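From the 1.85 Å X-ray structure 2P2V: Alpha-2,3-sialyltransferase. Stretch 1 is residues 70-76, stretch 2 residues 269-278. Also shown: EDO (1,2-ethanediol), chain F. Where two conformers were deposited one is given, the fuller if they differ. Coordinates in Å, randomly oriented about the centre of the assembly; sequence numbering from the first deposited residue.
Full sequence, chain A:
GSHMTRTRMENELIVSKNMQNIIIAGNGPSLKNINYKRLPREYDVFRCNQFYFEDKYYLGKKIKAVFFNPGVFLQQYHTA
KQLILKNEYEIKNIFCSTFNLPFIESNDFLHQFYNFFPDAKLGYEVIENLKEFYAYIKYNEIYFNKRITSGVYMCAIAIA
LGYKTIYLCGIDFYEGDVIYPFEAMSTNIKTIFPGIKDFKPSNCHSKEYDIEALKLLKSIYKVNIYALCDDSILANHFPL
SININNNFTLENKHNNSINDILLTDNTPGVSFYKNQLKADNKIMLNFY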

# COMPACT_ATOMS: atom_id res chain seq x y z
N PRO A 70 -16.00 -17.26 0.83
CA PRO A 70 -16.15 -15.84 0.65
C PRO A 70 -17.54 -15.50 0.13
O PRO A 70 -18.04 -14.47 0.45
CB PRO A 70 -15.16 -15.52 -0.44
CG PRO A 70 -14.08 -16.56 -0.28
CD PRO A 70 -14.83 -17.79 0.09
N GLY A 71 -18.09 -16.38 -0.70
CA GLY A 71 -19.36 -16.06 -1.44
C GLY A 71 -20.59 -15.94 -0.55
O GLY A 71 -21.59 -15.31 -0.93
N VAL A 72 -20.53 -16.53 0.64
CA VAL A 72 -21.59 -16.46 1.64
C VAL A 72 -21.03 -15.96 2.95
O VAL A 72 -21.68 -16.06 3.96
CB VAL A 72 -22.25 -17.86 1.90
CG1 VAL A 72 -23.04 -18.29 0.62
CG2 VAL A 72 -21.17 -18.91 2.18
N PHE A 73 -19.86 -15.32 2.92
CA PHE A 73 -19.27 -14.89 4.23
C PHE A 73 -20.13 -13.92 4.99
O PHE A 73 -20.24 -13.97 6.21
CB PHE A 73 -17.86 -14.32 4.04
CG PHE A 73 -17.09 -14.23 5.34
CD1 PHE A 73 -16.46 -15.39 5.85
CD2 PHE A 73 -17.07 -13.07 6.07
CE1 PHE A 73 -15.79 -15.32 7.06
CE2 PHE A 73 -16.39 -12.99 7.32
CZ PHE A 73 -15.76 -14.16 7.79
N LEU A 74 -20.73 -12.96 4.27
CA LEU A 74 -21.58 -11.99 4.97
C LEU A 74 -22.64 -12.65 5.82
O LEU A 74 -22.83 -12.28 6.97
CB LEU A 74 -22.25 -11.04 3.92
CG LEU A 74 -23.13 -9.91 4.50
CD1 LEU A 74 -22.34 -8.72 4.91
CD2 LEU A 74 -24.08 -9.48 3.35
N GLN A 75 -23.40 -13.59 5.22
CA GLN A 75 -24.45 -14.29 5.97
C GLN A 75 -23.84 -15.22 7.06
O GLN A 75 -24.33 -15.27 8.19
CB GLN A 75 -25.32 -15.10 5.01
CG GLN A 75 -26.08 -14.18 4.03
CD GLN A 75 -25.32 -13.83 2.74
OE1 GLN A 75 -24.10 -14.01 2.63
NE2 GLN A 75 -26.07 -13.31 1.74
N GLN A 76 -22.73 -15.88 6.74
CA GLN A 76 -22.20 -16.84 7.72
C GLN A 76 -21.62 -16.11 8.93
O GLN A 76 -21.66 -16.62 10.08
CB GLN A 76 -21.08 -17.67 7.10
CG GLN A 76 -21.45 -18.65 6.01
CD GLN A 76 -22.25 -19.82 6.47
OE1 GLN A 76 -23.01 -19.76 7.45
NE2 GLN A 76 -22.06 -20.94 5.78
N GLY A 269 -25.49 -0.74 4.84
CA GLY A 269 -24.21 -1.47 4.75
C GLY A 269 -24.31 -2.79 4.00
O GLY A 269 -23.46 -3.08 3.18
N VAL A 270 -25.34 -3.58 4.30
CA VAL A 270 -25.59 -4.84 3.60
C VAL A 270 -25.87 -4.53 2.15
O VAL A 270 -25.36 -5.22 1.27
CB VAL A 270 -26.77 -5.67 4.23
CG1 VAL A 270 -27.18 -6.80 3.33
CG2 VAL A 270 -26.33 -6.31 5.57
N SER A 271 -26.69 -3.50 1.86
CA SER A 271 -26.96 -3.24 0.42
C SER A 271 -25.71 -2.84 -0.35
O SER A 271 -25.53 -3.27 -1.46
CB SER A 271 -28.17 -2.27 0.16
OG SER A 271 -28.11 -1.22 1.07
N PHE A 272 -24.88 -1.99 0.25
CA PHE A 272 -23.63 -1.57 -0.31
C PHE A 272 -22.80 -2.82 -0.63
O PHE A 272 -22.25 -2.98 -1.73
CB PHE A 272 -22.86 -0.67 0.70
CG PHE A 272 -21.52 -0.23 0.16
CD1 PHE A 272 -20.42 -1.10 0.24
CD2 PHE A 272 -21.38 1.01 -0.48
CE1 PHE A 272 -19.21 -0.76 -0.31
CE2 PHE A 272 -20.14 1.39 -0.99
CZ PHE A 272 -19.05 0.48 -0.93
N TYR A 273 -22.67 -3.67 0.39
CA TYR A 273 -21.86 -4.91 0.28
C TYR A 273 -22.33 -5.85 -0.83
O TYR A 273 -21.52 -6.27 -1.69
CB TYR A 273 -21.90 -5.61 1.62
CG TYR A 273 -20.99 -6.82 1.68
CD1 TYR A 273 -19.76 -6.75 2.33
CD2 TYR A 273 -21.36 -8.03 1.07
CE1 TYR A 273 -18.90 -7.88 2.36
CE2 TYR A 273 -20.54 -9.15 1.13
CZ TYR A 273 -19.32 -9.06 1.75
OH TYR A 273 -18.47 -10.16 1.82
N LYS A 274 -23.66 -6.08 -0.90
CA LYS A 274 -24.22 -7.01 -1.86
C LYS A 274 -24.18 -6.44 -3.25
O LYS A 274 -24.09 -7.18 -4.25
CB LYS A 274 -25.68 -7.31 -1.50
CG LYS A 274 -25.87 -8.30 -0.42
CD LYS A 274 -27.33 -8.48 -0.10
CE LYS A 274 -27.52 -9.65 0.85
NZ LYS A 274 -28.97 -9.93 1.04
N ASN A 275 -24.30 -5.12 -3.37
CA ASN A 275 -24.19 -4.42 -4.67
C ASN A 275 -22.83 -4.64 -5.29
O ASN A 275 -22.69 -4.96 -6.48
CB ASN A 275 -24.40 -2.90 -4.49
CG ASN A 275 -24.25 -2.11 -5.79
OD1 ASN A 275 -25.11 -2.17 -6.66
ND2 ASN A 275 -23.15 -1.35 -5.92
N GLN A 276 -21.80 -4.46 -4.45
CA GLN A 276 -20.43 -4.62 -4.88
C GLN A 276 -20.14 -6.06 -5.22
O GLN A 276 -19.57 -6.34 -6.27
CB GLN A 276 -19.48 -4.14 -3.81
CG GLN A 276 -19.47 -2.66 -3.70
CD GLN A 276 -18.10 -2.15 -3.37
OE1 GLN A 276 -17.35 -2.81 -2.65
NE2 GLN A 276 -17.76 -0.98 -3.89
N LEU A 277 -20.57 -6.98 -4.35
CA LEU A 277 -20.36 -8.42 -4.52
C LEU A 277 -21.01 -8.93 -5.80
O LEU A 277 -20.40 -9.69 -6.56
CB LEU A 277 -20.88 -9.20 -3.31
CG LEU A 277 -20.25 -10.55 -2.96
CD1 LEU A 277 -18.86 -10.38 -2.41
CD2 LEU A 277 -21.09 -11.31 -1.97
N LYS A 278 -22.24 -8.49 -6.05
CA LYS A 278 -22.93 -8.75 -7.31
C LYS A 278 -22.12 -8.29 -8.49
O LYS A 278 -21.84 -9.07 -9.39
CB LYS A 278 -24.28 -8.01 -7.36
CG LYS A 278 -25.49 -8.85 -7.02
CD LYS A 278 -26.77 -8.10 -7.44
CE LYS A 278 -27.92 -8.40 -6.46
NZ LYS A 278 -27.70 -7.78 -5.10
C1 EDO F . -17.49 -5.65 -0.39
O1 EDO F . -16.37 -5.94 0.45
C2 EDO F . -17.39 -6.45 -1.67
O2 EDO F . -18.38 -7.47 -1.56
O HOH W 1 -20.02 -12.57 1.30

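Packing of apolar side chains does most of the work here, and Leu74 is its centre. Its CA-to-CB bond points toward the helix 269-278, and no other residue of the two stretches has as much surface covered by the partner. With chi1 t and chi2 p, the leucine lays CD1 over one face of the Tyr273 ring, 4.0 Å from the ring centroid and only 10° off the normal, a well-centred CH-pi contact. Its CB also sits 3.8 Å from Tyr273 CE2, while CD2 reaches to 4.1 Å from Val270 CG1. A branched aliphatic chain suits this place: CD1 lies over the ring face, while Leu74 CD2 touches Tyr273 CD2 (3.8 Å) as well as the valine.

Around this centre the contact thins. Leu277, one helical turn after Tyr273, also points toward the first stretch, but what it meets is backbone: its CD2 lies 4.2 Å from Gly71 O. Lys274 and Gln75 both set out sideways and come nearer at their ends, bringing Lys274 CE to 4.0 Å from Gln75 NE2. The lysine thus contributes its aliphatic length, while its NZ is hydrogen-bonded elsewhere in the structure.

No direct hydrogen bond crosses the contact; the polar link is water 1. It donates to Pro70 O (2.9 Å from the water oxygen), accepts from Leu74 N (3.1 Å) and is hydrogen-bonded to Tyr273 OH (2.9 Å). Tyrosine therefore serves twice, offering a ring face to the leucine and a hydroxyl to a water held by the opposing backbone near the start of its helix.

The opposite face of the Tyr273 ring is covered by C1 of a 1,2-ethanediol, probably from the crystallisation liquor, whose O2 makes a weak 3.4 Å hydrogen bond to Tyr273 O.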